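Local atomic coordinates of Lmo1499 protein (Listeria monocytogenes, PDB entry 4IIW), a protein that probably acts as a lytic endotransglycosylase that cleaves nascent peptidoglycan strands and so ends their elongation. Residues B[59-71]-B[86-98]. Residues are numbered along the deposited sequence; the frame is centred on the assembly and turned at random.
Sequences KKVINNASIFSFY and ELSPAMNTDQIVK
Val61 and Pro89 bring the two backbones together, their CA atoms 4.2 Å apart, where the chain leaving helix 49-58, which a Schellman motif at Lys60 terminates, meets the type II beta turn from Ser88 to Met91. The contact lies in a beta-alpha-alpha-beta unit, strand 39-43, helix 49-58, helix 65-75 and strand 83-87, with antiparallel strands, consistent with a LysM-like fold. From the turns the chains diverge into helices 65-71 and 93-98, whose axes come within 11.4 Å of each other at a crossing angle of -69°. A water bridges the turns, donating to Val61 O and accepting from Ala90 N.

Beside it, Val61 turns CG1, anti to its own nitrogen (chi1 173°), to the turn from Ser88 to Met91, 3.5 Å from Ser88 O. The same methyl and Ile62 CG2 both meet Ile96 CD1, while helix 49-58 closes over Ile62 and Phe68 through Leu56. Between the helices, Phe68 CZ lies 3.7 Å from Val97 CG2, with the methyl set obliquely to the ring. Thr93 splits its two branches: OG1 bonds to Tyr74 O of a second subunit, whereas CG2 enters the helix interface and makes a CH-pi contact with Tyr71, 3.7 Å from the ring centroid and 12° off its normal.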
loop_
_atom_site.group_PDB
_atom_site.type_symbol
_atom_site.label_atom_id
_atom_site.label_comp_id
_atom_site.label_asym_id
_atom_site.label_seq_id
_atom_site.Cartn_x
_atom_site.Cartn_y
_atom_site.Cartn_z
ATOM N N LYS B 59 11.048 17.904 9.660
ATOM C CA LYS B 59 10.735 19.281 9.263
ATOM C C LYS B 59 9.243 19.565 9.048
ATOM O O LYS B 59 8.864 20.666 8.650
ATOM C CB LYS B 59 11.565 19.658 8.041
ATOM C CG LYS B 59 13.045 19.890 8.379
ATOM C CD LYS B 59 13.183 21.114 9.307
ATOM C CE LYS B 59 14.623 21.538 9.554
ATOM N NZ LYS B 59 14.692 22.760 10.404
ATOM N N LYS B 60 8.422 18.551 9.312
ATOM C CA LYS B 60 6.966 18.646 9.246
ATOM C C LYS B 60 6.432 18.968 7.863
ATOM O O LYS B 60 5.453 19.676 7.736
ATOM C CB LYS B 60 6.458 19.664 10.269
ATOM C CG LYS B 60 6.840 19.333 11.681
ATOM C CD LYS B 60 6.590 20.515 12.583
ATOM C CE LYS B 60 7.086 20.259 13.997
ATOM N NZ LYS B 60 7.047 21.513 14.828
ATOM N N VAL B 61 7.085 18.453 6.836
ATOM C CA VAL B 61 6.628 18.646 5.465
ATOM C C VAL B 61 5.711 17.467 5.144
ATOM O O VAL B 61 4.755 17.584 4.382
ATOM C CB VAL B 61 7.811 18.687 4.478
ATOM C CG1 VAL B 61 7.318 18.726 3.035
ATOM C CG2 VAL B 61 8.723 19.854 4.799
ATOM N N ILE B 62 6.054 16.309 5.682
ATOM C CA ILE B 62 5.212 15.161 5.560
ATOM C C ILE B 62 4.899 14.703 6.979
ATOM O O ILE B 62 5.497 15.165 7.967
ATOM C CB ILE B 62 5.828 14.023 4.730
ATOM C CG1 ILE B 62 6.960 13.325 5.485
ATOM C CG2 ILE B 62 6.273 14.541 3.350
ATOM C CD1 ILE B 62 7.645 12.274 4.673
ATOM N N ASN B 63 3.950 13.788 7.060
ATOM C CA ASN B 63 3.454 13.263 8.315
ATOM C C ASN B 63 4.179 11.991 8.762
ATOM O O ASN B 63 4.492 11.847 9.924
ATOM C CB ASN B 63 1.962 12.982 8.102
ATOM C CG ASN B 63 1.245 12.559 9.350
ATOM O OD1 ASN B 63 0.493 13.359 9.942
ATOM N ND2 ASN B 63 1.437 11.281 9.760
ATOM N N ASN B 64 4.514 11.124 7.812
ATOM C CA ASN B 64 5.039 9.807 8.106
ATOM C C ASN B 64 6.174 9.402 7.168
ATOM O O ASN B 64 5.979 9.262 5.965
ATOM C CB ASN B 64 3.842 8.861 7.957
ATOM C CG ASN B 64 4.127 7.447 8.363
ATOM O OD1 ASN B 64 4.926 6.759 7.734
ATOM N ND2 ASN B 64 3.402 6.971 9.379
ATOM N N ALA B 65 7.365 9.233 7.729
ATOM C CA ALA B 65 8.547 8.865 6.964
ATOM C C ALA B 65 8.391 7.502 6.214
ATOM O O ALA B 65 8.774 7.387 5.040
ATOM C CB ALA B 65 9.767 8.863 7.875
ATOM N N SER B 66 7.819 6.500 6.867
ATOM C CA SER B 66 7.588 5.180 6.229
ATOM C C SER B 66 6.777 5.243 4.941
ATOM O O SER B 66 7.134 4.633 3.909
ATOM C CB SER B 66 6.801 4.266 7.155
ATOM O OG SER B 66 7.505 4.068 8.350
ATOM N N ILE B 67 5.650 5.932 5.031
ATOM C CA ILE B 67 4.738 6.050 3.919
ATOM C C ILE B 67 5.427 6.780 2.745
ATOM O O ILE B 67 5.245 6.429 1.572
ATOM C CB ILE B 67 3.447 6.688 4.387
ATOM C CG1 ILE B 67 2.707 5.665 5.271
ATOM C CG2 ILE B 67 2.616 7.115 3.203
ATOM C CD1 ILE B 67 1.553 6.215 6.153
ATOM N N PHE B 68 6.270 7.746 3.058
ATOM C CA PHE B 68 7.014 8.424 2.017
ATOM C C PHE B 68 8.057 7.477 1.385
ATOM O O PHE B 68 8.255 7.493 0.184
ATOM C CB PHE B 68 7.674 9.664 2.584
ATOM C CG PHE B 68 8.335 10.516 1.559
ATOM C CD1 PHE B 68 9.675 10.347 1.257
ATOM C CD2 PHE B 68 7.624 11.496 0.904
ATOM C CE1 PHE B 68 10.291 11.128 0.292
ATOM C CE2 PHE B 68 8.239 12.284 -0.056
ATOM C CZ PHE B 68 9.582 12.098 -0.355
ATOM N N SER B 69 8.736 6.671 2.191
ATOM C CA SER B 69 9.703 5.728 1.657
ATOM C C SER B 69 9.017 4.751 0.722
ATOM O O SER B 69 9.578 4.370 -0.317
ATOM C CB SER B 69 10.395 4.944 2.764
ATOM O OG SER B 69 11.250 5.798 3.489
ATOM N N PHE B 70 7.807 4.347 1.091
ATOM C CA PHE B 70 7.052 3.421 0.274
ATOM C C PHE B 70 6.691 4.073 -1.054
ATOM O O PHE B 70 6.745 3.438 -2.085
ATOM C CB PHE B 70 5.777 2.966 1.008
ATOM C CG PHE B 70 4.940 2.009 0.211
ATOM C CD1 PHE B 70 5.228 0.654 0.199
ATOM C CD2 PHE B 70 3.867 2.461 -0.537
ATOM C CE1 PHE B 70 4.470 -0.211 -0.545
ATOM C CE2 PHE B 70 3.104 1.590 -1.278
ATOM C CZ PHE B 70 3.402 0.262 -1.282
ATOM N N TYR B 71 6.331 5.349 -1.032
ATOM C CA TYR B 71 5.967 6.031 -2.274
ATOM C C TYR B 71 7.133 6.007 -3.251
ATOM O O TYR B 71 6.979 5.666 -4.450
ATOM C CB TYR B 71 5.561 7.475 -1.995
ATOM C CG TYR B 71 5.160 8.225 -3.224
ATOM C CD1 TYR B 71 6.111 8.713 -4.102
ATOM C CD2 TYR B 71 3.825 8.474 -3.502
ATOM C CE1 TYR B 71 5.747 9.405 -5.234
ATOM C CE2 TYR B 71 3.445 9.167 -4.629
ATOM C CZ TYR B 71 4.406 9.632 -5.499
ATOM O OH TYR B 71 4.035 10.325 -6.644
ATOM N N GLU B 86 13.042 24.313 -0.996
ATOM C CA GLU B 86 11.943 25.023 -0.317
ATOM C C GLU B 86 10.676 24.250 -0.594
ATOM O O GLU B 86 10.157 24.243 -1.709
ATOM C CB GLU B 86 11.789 26.493 -0.716
ATOM C CG GLU B 86 12.708 27.416 0.083
ATOM C CD GLU B 86 12.493 28.901 -0.199
ATOM O OE1 GLU B 86 13.428 29.689 0.073
ATOM O OE2 GLU B 86 11.403 29.282 -0.694
ATOM N N LEU B 87 10.208 23.581 0.447
ATOM C CA LEU B 87 9.030 22.752 0.387
ATOM C C LEU B 87 7.972 23.348 1.294
ATOM O O LEU B 87 8.264 24.146 2.179
ATOM C CB LEU B 87 9.374 21.332 0.864
ATOM C CG LEU B 87 10.571 20.658 0.182
ATOM C CD1 LEU B 87 10.914 19.357 0.864
ATOM C CD2 LEU B 87 10.306 20.439 -1.307
ATOM N N SER B 88 6.741 22.934 1.071
ATOM C CA SER B 88 5.613 23.408 1.838
ATOM C C SER B 88 4.912 22.206 2.482
ATOM O O SER B 88 4.934 21.109 1.925
ATOM C CB SER B 88 4.665 24.141 0.894
ATOM O OG SER B 88 3.542 24.640 1.583
ATOM N N PRO B 89 4.314 22.387 3.672
ATOM C CA PRO B 89 3.593 21.237 4.182
ATOM C C PRO B 89 2.337 21.028 3.333
ATOM O O PRO B 89 1.845 21.960 2.700
ATOM C CB PRO B 89 3.239 21.626 5.629
ATOM C CG PRO B 89 3.688 23.045 5.810
ATOM C CD PRO B 89 4.063 23.591 4.474
ATOM N N ALA B 90 1.854 19.799 3.296
ATOM C CA ALA B 90 0.677 19.447 2.502
ATOM C C ALA B 90 0.974 19.478 1.001
ATOM O O ALA B 90 0.077 19.217 0.194
ATOM C CB ALA B 90 -0.512 20.343 2.840
HETATM N N MSE B 91 2.220 19.813 0.640
HETATM C CA MSE B 91 2.672 19.804 -0.745
HETATM C C MSE B 91 2.515 18.358 -1.187
HETATM O O MSE B 91 2.982 17.437 -0.519
HETATM C CB MSE B 91 4.138 20.276 -0.850
HETATM C CG MSE B 91 4.806 20.145 -2.234
HETATM SE SE MSE B 91 6.594 21.001 -2.399
HETATM C CE MSE B 91 5.995 22.843 -2.330
ATOM N N ASN B 92 1.797 18.168 -2.278
ATOM C CA ASN B 92 1.546 16.862 -2.822
ATOM C C ASN B 92 2.861 16.093 -2.918
ATOM O O ASN B 92 3.859 16.644 -3.368
ATOM C CB ASN B 92 0.902 17.010 -4.203
ATOM C CG ASN B 92 0.738 15.693 -4.901
ATOM O OD1 ASN B 92 1.443 15.417 -5.877
ATOM N ND2 ASN B 92 -0.146 14.830 -4.370
ATOM N N THR B 93 2.850 14.828 -2.495
ATOM C CA THR B 93 4.034 13.969 -2.498
ATOM C C THR B 93 4.738 13.938 -3.849
ATOM O O THR B 93 5.970 13.906 -3.924
ATOM C CB THR B 93 3.646 12.496 -2.129
ATOM O OG1 THR B 93 2.771 12.502 -1.003
ATOM C CG2 THR B 93 4.888 11.618 -1.840
ATOM N N ASP B 94 3.955 13.918 -4.922
ATOM C CA ASP B 94 4.519 13.880 -6.274
ATOM C C ASP B 94 5.380 15.100 -6.540
ATOM O O ASP B 94 6.440 14.981 -7.146
ATOM C CB ASP B 94 3.422 13.821 -7.337
ATOM C CG ASP B 94 3.984 13.645 -8.732
ATOM O OD1 ASP B 94 4.840 12.736 -8.912
ATOM O OD2 ASP B 94 3.567 14.405 -9.652
ATOM N N GLN B 95 4.920 16.273 -6.118
ATOM C CA GLN B 95 5.689 17.489 -6.332
ATOM C C GLN B 95 6.972 17.441 -5.541
ATOM O O GLN B 95 8.019 17.834 -6.050
ATOM C CB GLN B 95 4.922 18.734 -5.920
ATOM C CG GLN B 95 3.644 18.958 -6.696
ATOM C CD GLN B 95 2.911 20.194 -6.221
ATOM O OE1 GLN B 95 1.741 20.118 -5.821
ATOM N NE2 GLN B 95 3.613 21.344 -6.209
ATOM N N ILE B 96 6.908 16.954 -4.303
ATOM C CA ILE B 96 8.100 16.933 -3.476
ATOM C C ILE B 96 9.150 16.138 -4.193
ATOM O O ILE B 96 10.225 16.637 -4.503
ATOM C CB ILE B 96 7.871 16.320 -2.098
ATOM C CG1 ILE B 96 6.839 17.130 -1.307
ATOM C CG2 ILE B 96 9.167 16.301 -1.337
ATOM C CD1 ILE B 96 6.376 16.466 -0.006
ATOM N N VAL B 97 8.793 14.900 -4.503
ATOM C CA VAL B 97 9.681 13.958 -5.161
ATOM C C VAL B 97 10.180 14.487 -6.496
ATOM O O VAL B 97 11.342 14.345 -6.827
ATOM C CB VAL B 97 8.949 12.615 -5.305
ATOM C CG1 VAL B 97 9.728 11.621 -6.152
ATOM C CG2 VAL B 97 8.668 12.069 -3.909
ATOM N N LYS B 98 9.310 15.156 -7.225
ATOM C CA LYS B 98 9.659 15.687 -8.542
ATOM C C LYS B 98 10.744 16.788 -8.442
ATOM O O LYS B 98 11.637 16.841 -9.276
ATOM C CB LYS B 98 8.387 16.177 -9.242
ATOM C CG LYS B 98 8.234 15.641 -10.675
ATOM C CD LYS B 98 6.734 15.568 -11.088
ATOM C CE LYS B 98 6.497 14.660 -12.311
ATOM N NZ LYS B 98 5.044 14.504 -12.638
HETATM O O HOH W 1 2.009 17.347 5.289
#